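PDB 6K0Z: aldehyde dehydrogenase from Staphylococcus aureus, which oxidises the aldehyde 4,4'-diaponeurosporen-4-al to 4,4'-diaponeurosporenoic acid with NAD+, a step in making the carotenoid staphyloxanthin. Local coordinates for residues Lys108-Gly113 against Phe431-Ser436; Ile225-Ala230 against Leu352-Leu357; Glu53-Asp58 against Pro151-Val156; Lys39-Ile44 against Ile73-Ile78. The protein carries 1 engineered substitution. All coordinates share one frame; numbering follows the deposited sequence.

Contact 1. Residues Lys108-Gly113 against Phe431-Ser436. With EDO (1,2-ethanediol), chain D.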
loop_
_atom_site.group_PDB
_atom_site.type_symbol
_atom_site.label_atom_id
_atom_site.label_comp_id
_atom_site.label_asym_id
_atom_site.label_seq_id
_atom_site.Cartn_x
_atom_site.Cartn_y
_atom_site.Cartn_z
ATOM N N LYS A 108 -6.082 15.668 -1.310
ATOM C CA LYS A 108 -5.016 16.236 -2.117
ATOM C C LYS A 108 -4.036 15.132 -2.485
ATOM O O LYS A 108 -3.773 14.233 -1.681
ATOM C CB LYS A 108 -4.327 17.360 -1.346
ATOM C CG LYS A 108 -3.041 17.876 -1.976
ATOM C CD LYS A 108 -2.692 19.250 -1.457
ATOM C CE LYS A 108 -1.771 19.984 -2.408
ATOM N NZ LYS A 108 -0.325 19.657 -2.170
ATOM N N LYS A 109 -3.530 15.177 -3.711
ATOM C CA LYS A 109 -2.607 14.161 -4.209
ATOM C C LYS A 109 -1.207 14.767 -4.200
ATOM O O LYS A 109 -0.848 15.523 -5.107
ATOM C CB LYS A 109 -2.999 13.695 -5.607
ATOM C CG LYS A 109 -4.508 13.555 -5.860
ATOM C CD LYS A 109 -5.043 12.223 -5.382
ATOM C CE LYS A 109 -6.410 11.942 -5.969
ATOM N NZ LYS A 109 -6.314 11.037 -7.156
ATOM N N GLU A 110 -0.408 14.417 -3.190
ATOM C CA GLU A 110 0.899 15.030 -2.993
ATOM C C GLU A 110 2.023 13.994 -3.065
ATOM O O GLU A 110 1.819 12.814 -2.747
ATOM C CB GLU A 110 0.959 15.769 -1.649
ATOM C CG GLU A 110 1.362 14.903 -0.476
ATOM C CD GLU A 110 1.223 15.631 0.860
ATOM O OE1 GLU A 110 0.833 16.820 0.840
ATOM O OE2 GLU A 110 1.567 15.041 1.914
ATOM N N PRO A 111 3.215 14.398 -3.492
ATOM C CA PRO A 111 4.315 13.441 -3.631
ATOM C C PRO A 111 4.871 13.019 -2.283
ATOM O O PRO A 111 4.657 13.665 -1.258
ATOM C CB PRO A 111 5.364 14.220 -4.430
ATOM C CG PRO A 111 5.078 15.632 -4.131
ATOM C CD PRO A 111 3.589 15.736 -3.978
ATOM N N TYR A 112 5.597 11.900 -2.306
ATOM C CA TYR A 112 6.274 11.432 -1.107
ATOM C C TYR A 112 7.529 12.237 -0.829
ATOM O O TYR A 112 7.851 12.503 0.333
ATOM C CB TYR A 112 6.627 9.952 -1.236
ATOM C CG TYR A 112 5.494 9.028 -0.877
ATOM C CD1 TYR A 112 5.173 8.777 0.456
ATOM C CD2 TYR A 112 4.742 8.403 -1.867
ATOM C CE1 TYR A 112 4.132 7.927 0.788
ATOM C CE2 TYR A 112 3.702 7.559 -1.546
ATOM C CZ TYR A 112 3.398 7.325 -0.226
ATOM O OH TYR A 112 2.353 6.486 0.067
ATOM N N GLY A 113 8.261 12.616 -1.870
ATOM C CA GLY A 113 9.537 13.271 -1.662
ATOM C C GLY A 113 10.604 12.754 -2.602
ATOM O O GLY A 113 10.481 12.907 -3.820
ATOM N N PHE A 431 3.414 6.390 -6.082
ATOM C CA PHE A 431 4.258 7.452 -5.572
ATOM C C PHE A 431 3.474 8.650 -5.058
ATOM O O PHE A 431 4.038 9.740 -4.952
ATOM C CB PHE A 431 5.239 7.877 -6.654
ATOM C CG PHE A 431 6.140 6.771 -7.085
ATOM C CD1 PHE A 431 7.214 6.385 -6.288
ATOM C CD2 PHE A 431 5.906 6.092 -8.261
ATOM C CE1 PHE A 431 8.041 5.360 -6.674
ATOM C CE2 PHE A 431 6.739 5.060 -8.654
ATOM C CZ PHE A 431 7.805 4.696 -7.866
ATOM N N THR A 432 2.205 8.473 -4.710
ATOM C CA THR A 432 1.374 9.570 -4.237
ATOM C C THR A 432 0.952 9.324 -2.799
ATOM O O THR A 432 0.646 8.192 -2.425
ATOM C CB THR A 432 0.117 9.725 -5.092
ATOM O OG1 THR A 432 0.492 10.097 -6.422
ATOM C CG2 THR A 432 -0.810 10.781 -4.506
ATOM N N HIS A 433 0.927 10.379 -1.998
ATOM C CA HIS A 433 0.216 10.335 -0.733
ATOM C C HIS A 433 -1.127 11.021 -0.928
ATOM O O HIS A 433 -1.192 12.138 -1.457
ATOM C CB HIS A 433 1.014 10.996 0.394
ATOM C CG HIS A 433 0.256 11.098 1.682
ATOM N ND1 HIS A 433 -0.401 10.025 2.250
ATOM C CD2 HIS A 433 0.016 12.155 2.491
ATOM C CE1 HIS A 433 -0.999 10.415 3.362
ATOM N NE2 HIS A 433 -0.762 11.705 3.530
ATOM N N GLU A 434 -2.199 10.340 -0.546
ATOM C CA GLU A 434 -3.527 10.932 -0.601
ATOM C C GLU A 434 -3.800 11.552 0.758
ATOM O O GLU A 434 -3.856 10.848 1.770
ATOM C CB GLU A 434 -4.579 9.900 -0.985
ATOM C CG GLU A 434 -4.461 9.505 -2.425
ATOM C CD GLU A 434 -5.644 8.717 -2.906
ATOM O OE1 GLU A 434 -6.420 8.207 -2.061
ATOM O OE2 GLU A 434 -5.800 8.618 -4.141
ATOM N N LYS A 435 -3.926 12.871 0.781
ATOM C CA LYS A 435 -3.981 13.640 2.016
ATOM C C LYS A 435 -5.398 14.181 2.177
ATOM O O LYS A 435 -5.806 15.102 1.461
ATOM C CB LYS A 435 -2.944 14.764 1.992
ATOM C CG LYS A 435 -2.720 15.457 3.330
ATOM C CD LYS A 435 -1.529 16.423 3.275
ATOM C CE LYS A 435 -1.920 17.756 2.660
ATOM N NZ LYS A 435 -0.716 18.528 2.240
ATOM N N SER A 436 -6.144 13.601 3.106
ATOM C CA SER A 436 -7.480 14.081 3.411
ATOM C C SER A 436 -7.399 15.375 4.205
ATOM O O SER A 436 -6.728 15.439 5.234
ATOM C CB SER A 436 -8.251 13.039 4.213
ATOM O OG SER A 436 -8.374 11.837 3.491
HETATM C C1 EDO D . -1.457 6.498 1.870
HETATM O O1 EDO D . -0.101 6.557 1.529
HETATM C C2 EDO D . -2.104 7.490 0.979
HETATM O O2 EDO D . -1.915 7.036 -0.321
#
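Glu110 sets its CG between the backbone N and the carbonyl carbon (chi1 87°) and then runs out straight, while Lys435 stays extended until a bend at chi3 (81°) brings its ammonium to the carboxylate. They form a salt bridge, with Lys435 NZ 2.7 Å from Glu110 OE1 on its syn side, 25° out of the carboxylate plane. Glu110 OE2 sits at the imidazole edge, 3.3 Å from His433 CD2, and is hydrogen-bonded to Ser391 of the second subunit. That subunit also takes the far ends of His433 and Lys435, at the carbonyls of Gly393 and Ile387.

On the other face of the pair, Lys109 lies alongside Glu434, but the salt bridge from Lys109 NZ to Glu434 OE2 is long, 3.9 Å; Arg421 of the second subunit holds OE1. The backbones are tied by two bonds between Lys108 and Lys435 and two between Glu110 and His433, the shortest being His433 N to Glu110 O at 2.7 Å. Past the ladder, Tyr112 has His433 N over one ring face and gives a 2.9 Å hydrogen bond from OH to ethanediol O1.

This antiparallel pairing of strands 104-118 and 432-439 joins the sheet to the second subunit, consistent with the bridging beta element through which aldehyde dehydrogenases dimerise.

Contact 2. Residues Ile225-Ala230 against Leu352-Leu357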
loop_
_atom_site.group_PDB
_atom_site.type_symbol
_atom_site.label_atom_id
_atom_site.label_comp_id
_atom_site.label_asym_id
_atom_site.label_seq_id
_atom_site.Cartn_x
_atom_site.Cartn_y
_atom_site.Cartn_z
ATOM N N ILE A 225 -2.708 -23.875 -16.362
ATOM C CA ILE A 225 -3.585 -25.034 -16.365
ATOM C C ILE A 225 -4.149 -25.177 -17.774
ATOM O O ILE A 225 -4.896 -24.315 -18.245
ATOM C CB ILE A 225 -4.700 -24.875 -15.327
ATOM C CG1 ILE A 225 -4.101 -24.596 -13.946
ATOM C CG2 ILE A 225 -5.583 -26.110 -15.299
ATOM C CD1 ILE A 225 -5.059 -23.941 -12.983
ATOM N N VAL A 226 -3.769 -26.253 -18.455
ATOM C CA VAL A 226 -4.324 -26.605 -19.758
ATOM C C VAL A 226 -5.343 -27.713 -19.529
ATOM O O VAL A 226 -4.987 -28.847 -19.190
ATOM C CB VAL A 226 -3.231 -27.027 -20.746
ATOM C CG1 VAL A 226 -3.829 -27.235 -22.125
ATOM C CG2 VAL A 226 -2.134 -25.964 -20.789
ATOM N N ASP A 227 -6.610 -27.380 -19.727
ATOM C CA ASP A 227 -7.734 -28.147 -19.219
ATOM C C ASP A 227 -8.304 -29.061 -20.300
ATOM O O ASP A 227 -8.114 -28.838 -21.498
ATOM C CB ASP A 227 -8.792 -27.175 -18.689
ATOM C CG ASP A 227 -9.980 -27.863 -18.074
ATOM O OD1 ASP A 227 -9.804 -28.606 -17.079
ATOM O OD2 ASP A 227 -11.103 -27.622 -18.571
ATOM N N GLU A 228 -9.008 -30.107 -19.848
ATOM C CA GLU A 228 -9.569 -31.120 -20.741
ATOM C C GLU A 228 -10.397 -30.524 -21.875
ATOM O O GLU A 228 -10.558 -31.169 -22.915
ATOM C CB GLU A 228 -10.420 -32.105 -19.926
ATOM C CG GLU A 228 -11.554 -31.445 -19.145
ATOM C CD GLU A 228 -12.339 -32.418 -18.273
ATOM O OE1 GLU A 228 -12.162 -33.646 -18.420
ATOM O OE2 GLU A 228 -13.140 -31.949 -17.437
ATOM N N THR A 229 -10.919 -29.311 -21.709
ATOM C CA THR A 229 -11.760 -28.680 -22.714
ATOM C C THR A 229 -11.013 -27.634 -23.535
ATOM O O THR A 229 -11.650 -26.774 -24.150
ATOM C CB THR A 229 -12.975 -28.040 -22.044
ATOM O OG1 THR A 229 -12.621 -26.728 -21.582
ATOM C CG2 THR A 229 -13.422 -28.868 -20.855
ATOM N N ALA A 230 -9.684 -27.691 -23.571
ATOM C CA ALA A 230 -8.909 -26.572 -24.089
ATOM C C ALA A 230 -8.912 -26.528 -25.613
ATOM O O ALA A 230 -9.260 -27.493 -26.294
ATOM C CB ALA A 230 -7.464 -26.638 -23.592
ATOM N N LEU A 352 3.832 -31.071 -16.597
ATOM C CA LEU A 352 3.376 -32.036 -15.610
ATOM C C LEU A 352 1.926 -32.399 -15.901
ATOM O O LEU A 352 1.169 -31.599 -16.458
ATOM C CB LEU A 352 3.510 -31.465 -14.189
ATOM C CG LEU A 352 4.904 -31.172 -13.617
ATOM C CD1 LEU A 352 5.558 -29.945 -14.238
ATOM C CD2 LEU A 352 4.830 -31.012 -12.109
ATOM N N THR A 353 1.531 -33.612 -15.520
ATOM C CA THR A 353 0.196 -34.124 -15.802
ATOM C C THR A 353 -0.683 -34.058 -14.561
ATOM O O THR A 353 -0.203 -34.166 -13.428
ATOM C CB THR A 353 0.261 -35.567 -16.313
ATOM O OG1 THR A 353 0.218 -36.487 -15.213
ATOM C CG2 THR A 353 1.549 -35.795 -17.060
ATOM N N TYR A 354 -1.981 -33.878 -14.781
ATOM C CA TYR A 354 -2.940 -33.908 -13.686
ATOM C C TYR A 354 -4.195 -34.627 -14.152
ATOM O O TYR A 354 -4.513 -34.645 -15.344
ATOM C CB TYR A 354 -3.271 -32.495 -13.165
ATOM C CG TYR A 354 -4.328 -31.746 -13.951
ATOM C CD1 TYR A 354 -5.677 -31.883 -13.647
ATOM C CD2 TYR A 354 -3.974 -30.879 -14.980
ATOM C CE1 TYR A 354 -6.645 -31.199 -14.358
ATOM C CE2 TYR A 354 -4.933 -30.184 -15.693
ATOM C CZ TYR A 354 -6.266 -30.351 -15.382
ATOM O OH TYR A 354 -7.222 -29.662 -16.094
ATOM N N GLN A 355 -4.903 -35.225 -13.191
ATOM C CA GLN A 355 -6.127 -35.969 -13.460
ATOM C C GLN A 355 -7.373 -35.144 -13.158
ATOM O O GLN A 355 -8.168 -34.850 -14.057
ATOM C CB GLN A 355 -6.144 -37.267 -12.640
ATOM C CG GLN A 355 -5.670 -38.481 -13.407
ATOM C CD GLN A 355 -5.503 -39.721 -12.540
ATOM O OE1 GLN A 355 -6.297 -39.977 -11.631
ATOM N NE2 GLN A 355 -4.465 -40.502 -12.823
ATOM N N SER A 356 -7.562 -34.783 -11.897
ATOM C CA SER A 356 -8.697 -33.998 -11.448
ATOM C C SER A 356 -8.294 -32.536 -11.329
ATOM O O SER A 356 -7.135 -32.215 -11.060
ATOM C CB SER A 356 -9.203 -34.515 -10.099
ATOM O OG SER A 356 -9.792 -33.482 -9.341
ATOM N N LEU A 357 -9.262 -31.642 -11.537
ATOM C CA LEU A 357 -8.955 -30.222 -11.400
ATOM C C LEU A 357 -8.628 -29.863 -9.958
ATOM O O LEU A 357 -7.834 -28.948 -9.711
ATOM C CB LEU A 357 -10.120 -29.366 -11.901
ATOM C CG LEU A 357 -9.757 -27.903 -12.178
ATOM C CD1 LEU A 357 -9.087 -27.765 -13.540
ATOM C CD2 LEU A 357 -10.968 -26.990 -12.065
#
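Tyr354 and Asp227 make the polar part of this contact. The phenol oxygen Tyr354 OH lies 3.0 Å from Asp227 OD1, near the ring plane, and the carboxylate is almost coplanar with the ring, the two planes 11° apart. Tyr354 reaches this position because its CG stands between the backbone N and the carbonyl carbon (chi1 83°), which aims the ring at the end of strand 223-226. The second carboxylate oxygen, Asp227 OD2, is hydrogen-bonded to Ser377 OG. Val226 O also comes to the ring edge, 3.7 Å from Tyr354 CE2. A methyl borders the carboxylate, Leu357 CD1 lying 3.7 Å from Asp227 OD1.

Apolar contacts close round the phenol and the carboxylate. The branch methyl of Ile225 meets the ring obliquely, with CG2 4.1 Å from Tyr354 CE2, and lies 4.3 Å from Leu357 CD1. His260, on the strand between the two segments, meets the Tyr354 ring edge-to-face.

A type I turn runs from Asp227 to Ala230, and Ser356 N-caps helix 357-366, its OG bonded to Asp358 N.

The carboxylate of Asp227 is thus buried with a hydroxyl bonded to one oxygen and a phenol beside the other, a setting that probably offsets the cost of keeping its charge among methyl groups at the strand ends.

Contact 3. Residues Glu53-Asp58 against Pro151-Val156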
loop_
_atom_site.group_PDB
_atom_site.type_symbol
_atom_site.label_atom_id
_atom_site.label_comp_id
_atom_site.label_asym_id
_atom_site.label_seq_id
_atom_site.Cartn_x
_atom_site.Cartn_y
_atom_site.Cartn_z
ATOM N N GLU A 53 20.672 -0.855 -29.499
ATOM C CA GLU A 53 22.016 -1.438 -29.542
ATOM C C GLU A 53 22.329 -2.122 -28.222
ATOM O O GLU A 53 22.778 -3.273 -28.222
ATOM C CB GLU A 53 23.094 -0.391 -29.921
ATOM C CG GLU A 53 23.932 0.247 -28.781
ATOM C CD GLU A 53 23.112 1.247 -28.018
ATOM O OE1 GLU A 53 23.594 2.228 -27.438
ATOM O OE2 GLU A 53 21.902 1.068 -28.057
ATOM N N ALA A 54 21.989 -1.494 -27.089
ATOM C CA ALA A 54 22.419 -2.060 -25.817
ATOM C C ALA A 54 21.562 -3.256 -25.427
ATOM O O ALA A 54 22.068 -4.213 -24.829
ATOM C CB ALA A 54 22.398 -1.001 -24.728
ATOM N N LEU A 55 20.267 -3.218 -25.748
ATOM C CA LEU A 55 19.400 -4.364 -25.482
ATOM C C LEU A 55 19.833 -5.587 -26.284
ATOM O O LEU A 55 19.787 -6.722 -25.788
ATOM C CB LEU A 55 17.948 -3.997 -25.795
ATOM C CG LEU A 55 17.303 -2.974 -24.860
ATOM C CD1 LEU A 55 15.987 -2.509 -25.443
ATOM C CD2 LEU A 55 17.098 -3.561 -23.476
ATOM N N TYR A 56 20.287 -5.376 -27.519
ATOM C CA TYR A 56 20.731 -6.516 -28.313
ATOM C C TYR A 56 22.075 -7.053 -27.830
ATOM O O TYR A 56 22.264 -8.273 -27.789
ATOM C CB TYR A 56 20.798 -6.166 -29.800
ATOM C CG TYR A 56 21.233 -7.354 -30.638
ATOM C CD1 TYR A 56 20.305 -8.288 -31.090
ATOM C CD2 TYR A 56 22.570 -7.554 -30.957
ATOM C CE1 TYR A 56 20.694 -9.381 -31.843
ATOM C CE2 TYR A 56 22.970 -8.645 -31.708
ATOM C CZ TYR A 56 22.026 -9.556 -32.150
ATOM O OH TYR A 56 22.410 -10.646 -32.902
ATOM N N THR A 57 23.032 -6.180 -27.474
ATOM C CA THR A 57 24.326 -6.706 -27.040
ATOM C C THR A 57 24.250 -7.329 -25.649
ATOM O O THR A 57 25.049 -8.214 -25.323
ATOM C CB THR A 57 25.428 -5.635 -27.051
ATOM O OG1 THR A 57 25.320 -4.804 -25.883
ATOM C CG2 THR A 57 25.448 -4.812 -28.327
ATOM N N ASP A 58 23.313 -6.885 -24.814
ATOM C CA ASP A 58 23.199 -7.431 -23.467
ATOM C C ASP A 58 22.266 -8.631 -23.384
ATOM O O ASP A 58 22.529 -9.552 -22.600
ATOM C CB ASP A 58 22.716 -6.356 -22.491
ATOM C CG ASP A 58 23.754 -5.279 -22.248
ATOM O OD1 ASP A 58 24.963 -5.539 -22.451
ATOM O OD2 ASP A 58 23.358 -4.177 -21.813
ATOM N N PRO A 151 25.164 -4.083 -18.642
ATOM C CA PRO A 151 25.926 -2.854 -18.346
ATOM C C PRO A 151 25.747 -1.751 -19.374
ATOM O O PRO A 151 25.678 -0.571 -19.004
ATOM C CB PRO A 151 27.382 -3.350 -18.296
ATOM C CG PRO A 151 27.295 -4.875 -18.284
ATOM C CD PRO A 151 26.039 -5.208 -19.005
ATOM N N ASN A 152 25.694 -2.093 -20.659
ATOM C CA ASN A 152 25.555 -1.058 -21.675
ATOM C C ASN A 152 24.176 -0.422 -21.622
ATOM O O ASN A 152 24.044 0.795 -21.803
ATOM C CB ASN A 152 25.847 -1.636 -23.055
ATOM C CG ASN A 152 27.255 -2.202 -23.155
ATOM O OD1 ASN A 152 27.443 -3.383 -23.451
ATOM N ND2 ASN A 152 28.253 -1.357 -22.903
ATOM N N VAL A 153 23.137 -1.218 -21.350
ATOM C CA VAL A 153 21.819 -0.633 -21.117
ATOM C C VAL A 153 21.880 0.328 -19.941
ATOM O O VAL A 153 21.338 1.439 -19.999
ATOM C CB VAL A 153 20.765 -1.729 -20.893
ATOM C CG1 VAL A 153 19.452 -1.088 -20.527
ATOM C CG2 VAL A 153 20.598 -2.561 -22.135
ATOM N N ALA A 154 22.571 -0.071 -18.871
ATOM C CA ALA A 154 22.677 0.771 -17.685
ATOM C C ALA A 154 23.284 2.131 -18.019
ATOM O O ALA A 154 22.762 3.173 -17.609
ATOM C CB ALA A 154 23.504 0.058 -16.615
ATOM N N ARG A 155 24.388 2.137 -18.771
ATOM C CA ARG A 155 25.057 3.389 -19.109
ATOM C C ARG A 155 24.257 4.228 -20.092
ATOM O O ARG A 155 24.241 5.462 -19.982
ATOM C CB ARG A 155 26.433 3.114 -19.694
ATOM C CG ARG A 155 27.059 4.373 -20.243
ATOM C CD ARG A 155 27.748 5.177 -19.159
ATOM N NE ARG A 155 28.204 4.321 -18.079
ATOM C CZ ARG A 155 29.467 3.915 -17.966
ATOM N NH1 ARG A 155 29.817 3.120 -16.954
ATOM N NH2 ARG A 155 30.408 4.273 -18.863
ATOM N N VAL A 156 23.605 3.589 -21.062
ATOM C CA VAL A 156 22.709 4.319 -21.952
ATOM C C VAL A 156 21.610 5.007 -21.154
ATOM O O VAL A 156 21.168 6.112 -21.494
ATOM C CB VAL A 156 22.129 3.367 -23.009
ATOM C CG1 VAL A 156 21.007 4.047 -23.749
ATOM C CG2 VAL A 156 23.223 2.916 -23.956
#
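Two nearly antiparallel helices pair here, with the later part of helix 48-59 lying against the first turns of helix 151-164. Their short axes approach to 8.1 Å at 161°, and the backbones come nearest at Ala54 and Val153, whose CA atoms are 4.9 Å apart. The small side chain makes this possible: Ala54 CB lies 3.5 Å from Val153 CG2 and 4.1 Å from Val156 CG2. Leu55 adds its branch from the flank, with CD2 3.9 Å from Val153 CG2, and the same side chain also touches Ala66 and Glu70 of helix 63-89. Val153 also touches Pro124.

At the end of helix 48-59 the chemistry turns polar. Asp58 carries its CG anti to the carbonyl carbon (chi1 -69°), which projects the carboxylate across to the start of the partner helix. There Asp58 OD2 receives a hydrogen bond of 3.0 Å from Val153 N, nearly straight and arriving close to the direction of the C-O bond. Val153 CG2 crowds the same oxygen at 3.2 Å. The other oxygen, Asp58 OD1, faces Pro151 CD and lies 3.4 Å from Asn152 OD1, with carboxylate and amide planes only 9° apart; both of these oxygens are acceptors, so nothing binds them to each other. The amide groups of the opening helical turn would probably help stabilise the negative charge.

This is close antiparallel helix packing at a small residue, joining the N-terminal helix 48-59 to helix 151-164, which follows strand 141-145 of the sheet in the chain.

Contact 4. Residues Lys39-Ile44 against Ile73-Ile78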
loop_
_atom_site.group_PDB
_atom_site.type_symbol
_atom_site.label_atom_id
_atom_site.label_comp_id
_atom_site.label_asym_id
_atom_site.label_seq_id
_atom_site.Cartn_x
_atom_site.Cartn_y
_atom_site.Cartn_z
ATOM N N LYS A 39 10.208 16.130 -21.942
ATOM C CA LYS A 39 11.636 15.930 -22.180
ATOM C C LYS A 39 11.996 14.447 -22.177
ATOM O O LYS A 39 12.853 14.005 -22.954
ATOM C CB LYS A 39 12.468 16.676 -21.134
ATOM C CG LYS A 39 12.005 18.088 -20.838
ATOM C CD LYS A 39 13.147 18.975 -20.369
ATOM C CE LYS A 39 13.909 18.343 -19.230
ATOM N NZ LYS A 39 14.912 19.269 -18.632
ATOM N N LEU A 40 11.350 13.662 -21.313
ATOM C CA LEU A 40 11.645 12.237 -21.267
ATOM C C LEU A 40 11.220 11.551 -22.555
ATOM O O LEU A 40 11.981 10.759 -23.126
ATOM C CB LEU A 40 10.955 11.593 -20.072
ATOM C CG LEU A 40 11.189 10.089 -19.979
ATOM C CD1 LEU A 40 12.674 9.785 -19.974
ATOM C CD2 LEU A 40 10.524 9.560 -18.740
ATOM N N SER A 41 9.999 11.828 -23.018
ATOM C CA SER A 41 9.536 11.257 -24.278
ATOM C C SER A 41 10.498 11.601 -25.406
ATOM O O SER A 41 10.933 10.720 -26.155
ATOM C CB SER A 41 8.128 11.755 -24.595
ATOM O OG SER A 41 7.626 11.163 -25.781
ATOM N N LYS A 42 10.868 12.879 -25.518
ATOM C CA LYS A 42 11.811 13.296 -26.552
ATOM C C LYS A 42 13.159 12.607 -26.379
ATOM O O LYS A 42 13.784 12.187 -27.362
ATOM C CB LYS A 42 11.972 14.817 -26.524
ATOM C CG LYS A 42 13.255 15.336 -27.168
ATOM C CD LYS A 42 13.573 16.777 -26.730
ATOM C CE LYS A 42 15.038 16.922 -26.321
ATOM N NZ LYS A 42 15.396 16.024 -25.157
ATOM N N ALA A 43 13.621 12.466 -25.134
ATOM C CA ALA A 43 14.934 11.873 -24.901
ATOM C C ALA A 43 14.963 10.404 -25.307
ATOM O O ALA A 43 15.929 9.944 -25.931
ATOM C CB ALA A 43 15.333 12.041 -23.437
ATOM N N ILE A 44 13.915 9.651 -24.967
ATOM C CA ILE A 44 13.872 8.237 -25.334
ATOM C C ILE A 44 13.887 8.085 -26.848
ATOM O O ILE A 44 14.643 7.277 -27.402
ATOM C CB ILE A 44 12.639 7.558 -24.714
ATOM C CG1 ILE A 44 12.777 7.499 -23.194
ATOM C CG2 ILE A 44 12.431 6.173 -25.322
ATOM C CD1 ILE A 44 11.471 7.254 -22.492
ATOM N N ILE A 73 6.096 0.658 -25.177
ATOM C CA ILE A 73 5.200 0.605 -24.027
ATOM C C ILE A 73 5.393 1.826 -23.126
ATOM O O ILE A 73 4.434 2.337 -22.535
ATOM C CB ILE A 73 5.424 -0.712 -23.265
ATOM C CG1 ILE A 73 4.460 -0.827 -22.082
ATOM C CG2 ILE A 73 6.891 -0.836 -22.835
ATOM C CD1 ILE A 73 3.018 -1.095 -22.500
ATOM N N THR A 74 6.624 2.319 -23.011
ATOM C CA THR A 74 6.860 3.451 -22.125
ATOM C C THR A 74 6.518 4.773 -22.803
ATOM O O THR A 74 6.026 5.695 -22.148
ATOM C CB THR A 74 8.310 3.443 -21.647
ATOM O OG1 THR A 74 9.178 3.814 -22.726
ATOM C CG2 THR A 74 8.676 2.062 -21.174
ATOM N N LEU A 75 6.766 4.884 -24.113
ATOM C CA LEU A 75 6.397 6.106 -24.827
ATOM C C LEU A 75 4.897 6.351 -24.764
ATOM O O LEU A 75 4.454 7.489 -24.575
ATOM C CB LEU A 75 6.858 6.038 -26.279
ATOM C CG LEU A 75 8.358 6.238 -26.462
ATOM C CD1 LEU A 75 8.781 5.768 -27.838
ATOM C CD2 LEU A 75 8.715 7.694 -26.257
ATOM N N LYS A 76 4.099 5.298 -24.922
ATOM C CA LYS A 76 2.662 5.470 -24.780
ATOM C C LYS A 76 2.284 5.723 -23.336
ATOM O O LYS A 76 1.308 6.431 -23.065
ATOM C CB LYS A 76 1.911 4.254 -25.306
ATOM C CG LYS A 76 0.577 4.616 -25.943
ATOM N N SER A 77 3.047 5.164 -22.398
ATOM C CA SER A 77 2.772 5.423 -20.996
ATOM C C SER A 77 3.033 6.878 -20.657
ATOM O O SER A 77 2.295 7.484 -19.871
ATOM C CB SER A 77 3.621 4.512 -20.124
ATOM O OG SER A 77 3.281 4.716 -18.773
ATOM N N ILE A 78 4.088 7.453 -21.237
ATOM C CA ILE A 78 4.353 8.876 -21.066
ATOM C C ILE A 78 3.209 9.700 -21.639
ATOM O O ILE A 78 2.764 10.683 -21.034
ATOM C CB ILE A 78 5.698 9.247 -21.718
ATOM C CG1 ILE A 78 6.864 8.616 -20.948
ATOM C CG2 ILE A 78 5.846 10.757 -21.795
ATOM C CD1 ILE A 78 8.197 8.654 -21.680
#
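Ile78 buries the most surface in this contact and fits its side chain among Leu40, Ser41 and Ile44 of the facing helix. Its CG1 stands anti to the carbonyl carbon (chi1 -68°) and the chain then extends, so that CD1 points deep between the helices. There Ile78 CD1 lies 3.7 Å from Leu40 CG, the two side chains crossing at about a right angle, and also 3.7 Å from Ile44 CD1, which it meets tip to tip. The branch methyl works on a different neighbour, Ile78 CG2 resting 3.7 Å from Ser41 CB.

Leu75, one turn earlier on the same helix, brings its CD2 branch to Ser41 and Ile44. Leu75 CD2 is 3.7 Å from Ser41 OG and 4.1 Å from Ile44 CG2, the leucine and isoleucine sliding past each other in opposite directions.

Ile44 thus divides its methyls: CG2 packs along Leu75, while CD1 serves Ile78 and also comes 4.1 Å from Thr74 OG1. That hydroxyl has its polar partner within its own helix, at the carbonyl of Ile71. Around the seam, Leu160 of helix 151-164 covers Leu40 and Ile44, Ile133 of helix 126-138 touches Ile78, and Phe125 lies on both Ile44 and Thr74, so other helices and a loop also border the contact.

With the axes of the two short segments 9.8 Å apart at closest and 157° between their N-to-C directions, this is antiparallel helix packing through aliphatic residues three and four apart, where the N-terminal helices 30-46 and 63-89 pack together and against helices 126-138 and 151-164.

Contacts 3 and 4 belong to one group of neighbouring helices, their centres about 18 Å apart: helices 30-46, 48-59 and 63-89 follow each other in the chain, and helix 151-164 pairs with 48-59 in contact 3 and covers contact 4. Contact 4 is wholly buried and aliphatic, whereas contact 3 is partly exposed and adds an aspartate-to-backbone bond. Contact 1 joins strands rather than helices, and its charged groups are buried partly by the second subunit. Contact 2, buried like contact 4 but on the opposite side of the chain's centre from contacts 1 and 4, belongs to the other sheet; there a single tyrosine spans the ends of two strands separated by a third.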